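PDB 2DSA: glutathione S-transferase from Burkholderia xenovorans, which probably acts as a bacterial glutathione transferase and reductively dechlorinates polychlorinated biphenyl metabolites. Local coordinates for residues S11-I16 with A154-F159; V30-K35 with G50-L55. All coordinates share one frame; numbering follows the deposited sequence.

Contact 1 (S11-I16 with A154-F159); sequences SLSPHI and ADIYLF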
ATOM      1  N   SER A  11      -3.967 -11.375  -7.681  1.00 34.80           N
ATOM      2  CA  SER A  11      -2.924 -12.398  -7.611  1.00 33.93           C
ATOM      3  C   SER A  11      -2.280 -12.673  -8.958  1.00 33.28           C
ATOM      4  O   SER A  11      -1.200 -13.265  -9.027  1.00 33.29           O
ATOM      5  CB  SER A  11      -3.466 -13.695  -7.021  1.00 34.22           C
ATOM      6  OG  SER A  11      -4.766 -13.955  -7.481  1.00 33.03           O
ATOM      7  N   LEU A  12      -2.928 -12.211 -10.026  1.00 33.17           N
ATOM      8  CA  LEU A  12      -2.380 -12.317 -11.364  1.00 32.75           C
ATOM      9  C   LEU A  12      -1.072 -11.521 -11.452  1.00 32.56           C
ATOM     10  O   LEU A  12      -0.220 -11.808 -12.294  1.00 33.04           O
ATOM     11  CB  LEU A  12      -3.415 -11.846 -12.395  1.00 32.57           C
ATOM     12  CG  LEU A  12      -3.018 -11.709 -13.881  1.00 33.81           C
ATOM     13  CD1 LEU A  12      -2.525 -13.035 -14.522  1.00 33.05           C
ATOM     14  CD2 LEU A  12      -4.160 -11.099 -14.685  1.00 32.75           C
ATOM     15  N   SER A  13      -0.925 -10.527 -10.570  1.00 31.67           N
ATOM     16  CA  SER A  13       0.285  -9.708 -10.503  1.00 31.27           C
ATOM     17  C   SER A  13       1.540 -10.478 -10.032  1.00 31.02           C
ATOM     18  O   SER A  13       2.527 -10.517 -10.768  1.00 31.54           O
ATOM     19  CB  SER A  13       0.035  -8.447  -9.653  1.00 30.70           C
ATOM     20  OG  SER A  13       1.242  -7.730  -9.453  1.00 30.81           O
ATOM     21  N   PRO A  14       1.538 -11.044  -8.802  1.00 31.16           N
ATOM     22  CA  PRO A  14       2.641 -11.969  -8.505  1.00 31.83           C
ATOM     23  C   PRO A  14       2.776 -13.144  -9.482  1.00 32.24           C
ATOM     24  O   PRO A  14       3.900 -13.515  -9.809  1.00 32.19           O
ATOM     25  CB  PRO A  14       2.346 -12.476  -7.079  1.00 31.98           C
ATOM     26  CG  PRO A  14       1.026 -11.896  -6.672  1.00 32.00           C
ATOM     27  CD  PRO A  14       0.665 -10.813  -7.628  1.00 31.04           C
ATOM     28  N   HIS A  15       1.663 -13.710  -9.952  1.00 32.65           N
ATOM     29  CA  HIS A  15       1.715 -14.763 -10.987  1.00 33.30           C
ATOM     30  C   HIS A  15       2.604 -14.331 -12.160  1.00 33.47           C
ATOM     31  O   HIS A  15       3.587 -14.992 -12.479  1.00 33.94           O
ATOM     32  CB  HIS A  15       0.303 -15.103 -11.483  1.00 33.23           C
ATOM     33  CG  HIS A  15       0.237 -16.307 -12.376  1.00 34.96           C
ATOM     34  ND1 HIS A  15      -0.954 -16.892 -12.740  1.00 35.23           N
ATOM     35  CD2 HIS A  15       1.214 -17.044 -12.966  1.00 35.29           C
ATOM     36  CE1 HIS A  15      -0.712 -17.924 -13.531  1.00 36.71           C
ATOM     37  NE2 HIS A  15       0.596 -18.038 -13.681  1.00 35.67           N
ATOM     38  N   ILE A  16       2.273 -13.206 -12.789  1.00 33.81           N
ATOM     39  CA  ILE A  16       3.093 -12.675 -13.885  1.00 33.16           C
ATOM     40  C   ILE A  16       4.541 -12.445 -13.445  1.00 32.78           C
ATOM     41  O   ILE A  16       5.464 -12.756 -14.194  1.00 33.17           O
ATOM     42  CB  ILE A  16       2.485 -11.365 -14.478  1.00 33.20           C
ATOM     43  CG1 ILE A  16       1.199 -11.664 -15.262  1.00 33.22           C
ATOM     44  CG2 ILE A  16       3.488 -10.639 -15.379  1.00 32.42           C
ATOM     45  CD1 ILE A  16       0.289 -10.402 -15.493  1.00 32.65           C
ATOM     46  N   ALA A 154       6.023  -2.869 -10.594  1.00 29.38           N
ATOM     47  CA  ALA A 154       4.973  -1.827 -10.511  1.00 30.28           C
ATOM     48  C   ALA A 154       4.115  -1.785 -11.773  1.00 30.42           C
ATOM     49  O   ALA A 154       2.915  -1.613 -11.703  1.00 31.17           O
ATOM     50  CB  ALA A 154       5.586  -0.454 -10.252  1.00 30.33           C
ATOM     51  N   ASP A 155       4.756  -1.962 -12.923  1.00 30.85           N
ATOM     52  CA  ASP A 155       4.091  -2.023 -14.215  1.00 31.41           C
ATOM     53  C   ASP A 155       3.208  -3.248 -14.336  1.00 31.46           C
ATOM     54  O   ASP A 155       2.132  -3.186 -14.941  1.00 32.01           O
ATOM     55  CB  ASP A 155       5.127  -2.027 -15.336  1.00 30.89           C
ATOM     56  CG  ASP A 155       5.968  -0.773 -15.351  1.00 31.60           C
ATOM     57  OD1 ASP A 155       7.208  -0.880 -15.161  1.00 32.53           O
ATOM     58  OD2 ASP A 155       5.388   0.322 -15.539  1.00 30.66           O
ATOM     59  N   ILE A 156       3.673  -4.358 -13.773  1.00 30.96           N
ATOM     60  CA  ILE A 156       2.909  -5.602 -13.760  1.00 30.85           C
ATOM     61  C   ILE A 156       1.656  -5.434 -12.904  1.00 30.75           C
ATOM     62  O   ILE A 156       0.569  -5.813 -13.313  1.00 30.68           O
ATOM     63  CB  ILE A 156       3.767  -6.800 -13.251  1.00 30.32           C
ATOM     64  CG1 ILE A 156       4.898  -7.098 -14.236  1.00 30.75           C
ATOM     65  CG2 ILE A 156       2.909  -8.025 -13.053  1.00 29.66           C
ATOM     66  CD1 ILE A 156       6.054  -7.909 -13.647  1.00 30.68           C
ATOM     67  N   TYR A 157       1.817  -4.844 -11.721  1.00 31.20           N
ATOM     68  CA  TYR A 157       0.687  -4.599 -10.850  1.00 31.40           C
ATOM     69  C   TYR A 157      -0.305  -3.665 -11.564  1.00 31.83           C
ATOM     70  O   TYR A 157      -1.498  -3.965 -11.629  1.00 31.53           O
ATOM     71  CB  TYR A 157       1.170  -4.026  -9.517  1.00 31.06           C
ATOM     72  CG  TYR A 157       0.147  -3.955  -8.406  1.00 30.18           C
ATOM     73  CD1 TYR A 157      -1.050  -4.670  -8.471  1.00 30.94           C
ATOM     74  CD2 TYR A 157       0.400  -3.205  -7.262  1.00 29.77           C
ATOM     75  CE1 TYR A 157      -1.976  -4.611  -7.445  1.00 29.98           C
ATOM     76  CE2 TYR A 157      -0.521  -3.144  -6.223  1.00 30.05           C
ATOM     77  CZ  TYR A 157      -1.707  -3.844  -6.328  1.00 30.26           C
ATOM     78  OH  TYR A 157      -2.624  -3.797  -5.318  1.00 31.28           O
ATOM     79  N   LEU A 158       0.189  -2.554 -12.110  1.00 32.34           N
ATOM     80  CA  LEU A 158      -0.677  -1.605 -12.849  1.00 32.78           C
ATOM     81  C   LEU A 158      -1.451  -2.275 -13.984  1.00 32.99           C
ATOM     82  O   LEU A 158      -2.672  -2.099 -14.110  1.00 33.05           O
ATOM     83  CB  LEU A 158       0.127  -0.415 -13.387  1.00 32.76           C
ATOM     84  CG  LEU A 158      -0.643   0.649 -14.195  1.00 32.31           C
ATOM     85  CD1 LEU A 158      -1.786   1.280 -13.378  1.00 29.47           C
ATOM     86  CD2 LEU A 158       0.320   1.720 -14.672  1.00 32.95           C
ATOM     87  N   PHE A 159      -0.745  -3.061 -14.787  1.00 33.35           N
ATOM     88  CA  PHE A 159      -1.356  -3.793 -15.891  1.00 33.80           C
ATOM     89  C   PHE A 159      -2.541  -4.663 -15.456  1.00 34.12           C
ATOM     90  O   PHE A 159      -3.556  -4.748 -16.160  1.00 34.54           O
ATOM     91  CB  PHE A 159      -0.292  -4.644 -16.592  1.00 34.10           C
ATOM     92  CG  PHE A 159      -0.850  -5.589 -17.607  1.00 34.46           C
ATOM     93  CD1 PHE A 159      -1.023  -5.184 -18.932  1.00 35.51           C
ATOM     94  CD2 PHE A 159      -1.209  -6.894 -17.243  1.00 34.65           C
ATOM     95  CE1 PHE A 159      -1.551  -6.055 -19.869  1.00 33.43           C
ATOM     96  CE2 PHE A 159      -1.727  -7.774 -18.183  1.00 33.59           C
ATOM     97  CZ  PHE A 159      -1.895  -7.361 -19.488  1.00 33.73           C
TER
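Ile16 and Ile156 meet through their CG2 methyls, and in both residues the first torsion turns that methyl anti to the backbone N while CG1 lies beside the backbone N (chi1 -71° and -66°). The two side chains slide past each other in opposite directions, with the CG2 atoms of Ile16 and Ile156 3.5 Å apart. The CG2 of Ile156 also lies 3.4 Å from Ser13 O, a backbone carbonyl of helix 12-21. At its far end Ile16 lays CD1 obliquely against the Phe159 ring, 4.2 Å from CD2, the two side chains crossing at about a right angle.

Ser13 covers the other flank. Its OG, anti to the backbone N, comes down on the backbone of the opposite helix, 3.5 Å from Tyr157 CA, and this small side chain lets the CA atoms of Ser13 and Tyr157 approach to 5.1 Å. The short helical segments run at 139° to each other, their axes 8.7 Å apart at the closest point. Phe181 and Val185 of helix 176-186 pack on Phe159. Tyr157 OH is hydrogen-bonded to His106 ND1, from a residue lining the pockets of the dienoic acid and of the glutathione beside it. The thioredoxin-like and all-helical domains thus meet here by shape fit of apolar groups and one close-lying serine, while His106 satisfies the polar end of the tyrosine.

Contact 2 (V30-K35 with G50-L55); sequences VDLASK and GYVPCL. With GSH (glutathione), chain E.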
ATOM      1  N   VAL A  30      -7.941 -20.633  -5.150  1.00 42.75           N
ATOM      2  CA  VAL A  30      -8.732 -20.370  -3.957  1.00 43.15           C
ATOM      3  C   VAL A  30     -10.139 -19.998  -4.410  1.00 43.88           C
ATOM      4  O   VAL A  30     -10.303 -19.159  -5.301  1.00 43.89           O
ATOM      5  CB  VAL A  30      -8.101 -19.236  -3.088  1.00 43.05           C
ATOM      6  CG1 VAL A  30      -8.999 -18.875  -1.895  1.00 42.55           C
ATOM      7  CG2 VAL A  30      -6.695 -19.635  -2.610  1.00 42.71           C
ATOM      8  N   ASP A  31     -11.145 -20.647  -3.821  1.00 44.67           N
ATOM      9  CA  ASP A  31     -12.534 -20.245  -4.034  1.00 45.71           C
ATOM     10  C   ASP A  31     -12.840 -19.079  -3.100  1.00 45.56           C
ATOM     11  O   ASP A  31     -13.003 -19.269  -1.898  1.00 45.70           O
ATOM     12  CB  ASP A  31     -13.499 -21.424  -3.797  1.00 46.09           C
ATOM     13  CG  ASP A  31     -14.957 -21.087  -4.160  1.00 48.59           C
ATOM     14  OD1 ASP A  31     -15.528 -20.100  -3.630  1.00 52.21           O
ATOM     15  OD2 ASP A  31     -15.547 -21.824  -4.974  1.00 52.39           O
ATOM     16  N   LEU A  32     -12.923 -17.877  -3.653  1.00 45.70           N
ATOM     17  CA  LEU A  32     -13.125 -16.680  -2.832  1.00 46.34           C
ATOM     18  C   LEU A  32     -14.521 -16.559  -2.200  1.00 47.21           C
ATOM     19  O   LEU A  32     -14.716 -15.756  -1.275  1.00 47.76           O
ATOM     20  CB  LEU A  32     -12.763 -15.403  -3.612  1.00 45.84           C
ATOM     21  CG  LEU A  32     -11.309 -15.219  -4.084  1.00 45.13           C
ATOM     22  CD1 LEU A  32     -11.162 -13.926  -4.848  1.00 45.03           C
ATOM     23  CD2 LEU A  32     -10.317 -15.268  -2.920  1.00 44.85           C
ATOM     24  N   ALA A  33     -15.485 -17.343  -2.683  1.00 47.81           N
ATOM     25  CA  ALA A  33     -16.814 -17.367  -2.060  1.00 48.43           C
ATOM     26  C   ALA A  33     -16.838 -18.247  -0.805  1.00 48.43           C
ATOM     27  O   ALA A  33     -17.248 -17.796   0.278  1.00 48.25           O
ATOM     28  CB  ALA A  33     -17.892 -17.805  -3.075  1.00 48.67           C
ATOM     29  N   SER A  34     -16.375 -19.490  -0.958  1.00 48.52           N
ATOM     30  CA  SER A  34     -16.335 -20.484   0.132  1.00 48.45           C
ATOM     31  C   SER A  34     -15.052 -20.452   0.978  1.00 48.46           C
ATOM     32  O   SER A  34     -15.003 -21.055   2.065  1.00 48.10           O
ATOM     33  CB  SER A  34     -16.494 -21.886  -0.443  1.00 48.49           C
ATOM     34  OG  SER A  34     -15.403 -22.206  -1.289  1.00 49.43           O
ATOM     35  N   LYS A  35     -14.019 -19.767   0.464  1.00 48.21           N
ATOM     36  CA  LYS A  35     -12.713 -19.640   1.131  1.00 47.80           C
ATOM     37  C   LYS A  35     -12.013 -20.986   1.316  1.00 47.50           C
ATOM     38  O   LYS A  35     -11.356 -21.227   2.328  1.00 47.51           O
ATOM     39  CB  LYS A  35     -12.852 -18.888   2.460  1.00 47.94           C
ATOM     40  CG  LYS A  35     -12.657 -17.375   2.383  1.00 48.74           C
ATOM     41  CD  LYS A  35     -12.901 -16.800   1.010  1.00 50.58           C
ATOM     42  CE  LYS A  35     -12.385 -15.386   0.903  1.00 51.37           C
ATOM     43  NZ  LYS A  35     -12.858 -14.529   2.021  1.00 52.87           N
ATOM     44  N   GLY A  50      -8.132 -13.576   4.637  1.00 34.76           N
ATOM     45  CA  GLY A  50      -9.005 -14.307   3.731  1.00 34.37           C
ATOM     46  C   GLY A  50      -8.861 -13.968   2.268  1.00 34.43           C
ATOM     47  O   GLY A  50      -9.582 -14.507   1.444  1.00 34.56           O
ATOM     48  N   TYR A  51      -7.930 -13.080   1.926  1.00 34.08           N
ATOM     49  CA  TYR A  51      -7.814 -12.654   0.541  1.00 33.88           C
ATOM     50  C   TYR A  51      -6.558 -13.178  -0.184  1.00 33.27           C
ATOM     51  O   TYR A  51      -5.602 -13.617   0.451  1.00 33.42           O
ATOM     52  CB  TYR A  51      -7.991 -11.130   0.406  1.00 33.98           C
ATOM     53  CG  TYR A  51      -7.157 -10.254   1.306  1.00 34.43           C
ATOM     54  CD1 TYR A  51      -5.762 -10.263   1.245  1.00 34.97           C
ATOM     55  CD2 TYR A  51      -7.772  -9.368   2.195  1.00 34.27           C
ATOM     56  CE1 TYR A  51      -4.994  -9.425   2.081  1.00 33.25           C
ATOM     57  CE2 TYR A  51      -7.021  -8.524   3.012  1.00 35.12           C
ATOM     58  CZ  TYR A  51      -5.633  -8.556   2.952  1.00 34.42           C
ATOM     59  OH  TYR A  51      -4.906  -7.719   3.778  1.00 32.86           O
ATOM     60  N   VAL A  52      -6.597 -13.184  -1.510  1.00 32.88           N
ATOM     61  CA  VAL A  52      -5.408 -13.494  -2.312  1.00 32.83           C
ATOM     62  C   VAL A  52      -4.791 -12.158  -2.703  1.00 32.57           C
ATOM     63  O   VAL A  52      -5.485 -11.145  -2.615  1.00 32.66           O
ATOM     64  CB  VAL A  52      -5.727 -14.390  -3.557  1.00 33.09           C
ATOM     65  CG1 VAL A  52      -6.155 -15.809  -3.109  1.00 32.81           C
ATOM     66  CG2 VAL A  52      -6.775 -13.751  -4.460  1.00 32.34           C
ATOM     67  N   PRO A  53      -3.488 -12.132  -3.067  1.00 32.86           N
ATOM     68  CA  PRO A  53      -2.515 -13.258  -3.084  1.00 33.23           C
ATOM     69  C   PRO A  53      -1.917 -13.607  -1.717  1.00 33.73           C
ATOM     70  O   PRO A  53      -1.966 -12.799  -0.785  1.00 33.05           O
ATOM     71  CB  PRO A  53      -1.395 -12.734  -3.989  1.00 33.20           C
ATOM     72  CG  PRO A  53      -1.389 -11.271  -3.740  1.00 32.99           C
ATOM     73  CD  PRO A  53      -2.855 -10.875  -3.516  1.00 32.61           C
ATOM     74  N   CYS A  54      -1.364 -14.816  -1.624  1.00 33.83           N
ATOM     75  CA  CYS A  54      -0.468 -15.201  -0.546  1.00 34.26           C
ATOM     76  C   CYS A  54       0.665 -16.027  -1.165  1.00 34.79           C
ATOM     77  O   CYS A  54       0.408 -16.943  -1.947  1.00 35.35           O
ATOM     78  CB  CYS A  54      -1.203 -16.012   0.526  1.00 33.56           C
ATOM     79  SG  CYS A  54      -0.134 -16.653   1.838  1.00 33.97           S
ATOM     80  N   LEU A  55       1.906 -15.699  -0.831  1.00 35.15           N
ATOM     81  CA  LEU A  55       3.035 -16.495  -1.279  1.00 35.91           C
ATOM     82  C   LEU A  55       3.515 -17.343  -0.127  1.00 37.48           C
ATOM     83  O   LEU A  55       3.797 -16.828   0.958  1.00 37.28           O
ATOM     84  CB  LEU A  55       4.175 -15.621  -1.820  1.00 34.61           C
ATOM     85  CG  LEU A  55       5.397 -16.343  -2.414  1.00 32.64           C
ATOM     86  CD1 LEU A  55       5.123 -16.865  -3.825  1.00 30.81           C
ATOM     87  CD2 LEU A  55       6.604 -15.423  -2.404  1.00 29.73           C
TER
HETATM   88  N1  GSH E1224      -4.508  -5.493   0.790  1.00 29.78           N
HETATM   89  CA1 GSH E1224      -4.594  -6.681  -0.069  1.00 32.53           C
HETATM   90  C1  GSH E1224      -3.417  -6.755  -1.002  1.00 34.19           C
HETATM   91  O11 GSH E1224      -2.951  -5.706  -1.512  1.00 34.07           O
HETATM   92  O12 GSH E1224      -2.903  -7.864  -1.301  1.00 35.23           O
HETATM   93  CB1 GSH E1224      -5.853  -6.712  -0.928  1.00 32.05           C
HETATM   94  CG1 GSH E1224      -5.983  -8.065  -1.646  1.00 32.91           C
HETATM   95  CD1 GSH E1224      -7.357  -8.196  -2.243  1.00 33.10           C
HETATM   96  OE1 GSH E1224      -8.218  -7.113  -2.103  1.00 33.87           O
HETATM   97  N2  GSH E1224      -7.676  -9.328  -2.878  1.00 34.22           N
HETATM   98  CA2 GSH E1224      -8.977  -9.613  -3.461  1.00 36.65           C
HETATM   99  C2  GSH E1224      -9.672 -10.732  -2.753  1.00 37.88           C
HETATM  100  O2  GSH E1224      -8.993 -11.911  -2.457  1.00 36.65           O
HETATM  101  CB2 GSH E1224      -8.867  -9.994  -4.937  1.00 35.30           C
HETATM  102  SG2 GSH E1224      -8.201  -8.617  -5.892  1.00 37.38           S
HETATM  103  N3  GSH E1224     -10.939 -10.555  -2.432  1.00 40.61           N
HETATM  104  CA3 GSH E1224     -11.331 -10.250  -1.064  1.00 48.29           C
HETATM  105  C3  GSH E1224     -12.136 -11.402  -0.565  1.00 51.05           C
HETATM  106  O31 GSH E1224     -12.190 -12.423  -1.290  1.00 53.87           O
HETATM  107  O32 GSH E1224     -12.733 -11.357   0.535  1.00 53.05           O
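Part of the glutathione site of the thioredoxin-like domain is built here, where the end of strand 26-31 faces the loop leading into strand 54-56 across Val30, Leu32, Lys35, Gly50 and Val52. Val52 is the shared piece. Its CG1 meets Val30 CG2 tip to tip at 3.9 Å, and its other methyl, CG2, lies 4.1 Å from Leu32 CD2. The same residue grips the ligand through its backbone: Val52 N donates to glutathione O2 at 2.9 Å. In return, glutathione N2 donates to Val52 O, also at 2.9 Å. This antiparallel-type pairing uses the residue just before cis Pro53, the conserved feature of thioredoxin-fold glutathione transferases.

Leu32 borders the ligand with both methyls, CD2 reaching to 3.6 Å from glutathione O2. The end of Lys35 lies alongside the Gly50 carbonyl, with chi2 nearly eclipsed at 23°; the approach of its CE to Gly50 O looks strained, and its detail is doubtful. Lys35 NZ ends 3.5 Å from glutathione O32. Tyr51 turns the other way and lays one ring face against the glutamyl arm, CG1 of glutathione sitting 3.6 Å above the plane toward the rim; its hydroxyl bonds to Glu65. Glu104 of the second subunit also bonds the ligand. Two backbone bonds thus hold the cysteinyl part of glutathione along the loop, and the Lys35 ammonium close to the glycyl carboxylate probably adds electrostatic attraction.

From the N terminus, strand 2-5 leads into helix 12-21, whose first turn supplies one half of contact 1. The chain then runs through 30-35 and, 14 residues later, returns at 50-55 to close contact 2, a small loop wholly within the thioredoxin-like domain. Only after the rest of the sheet and helices 66-76, 89-109 and 119-139 does helix 153-163 come back to residues 11-16, so the short loop lies inside the long one. Contact 1 ties the two domains together; contact 2 shapes one wall of the glutathione site. Their centres are about 17 Å apart, yet they touch: Ser11 packs on Val52 and Pro53, and Pro14 on Pro53.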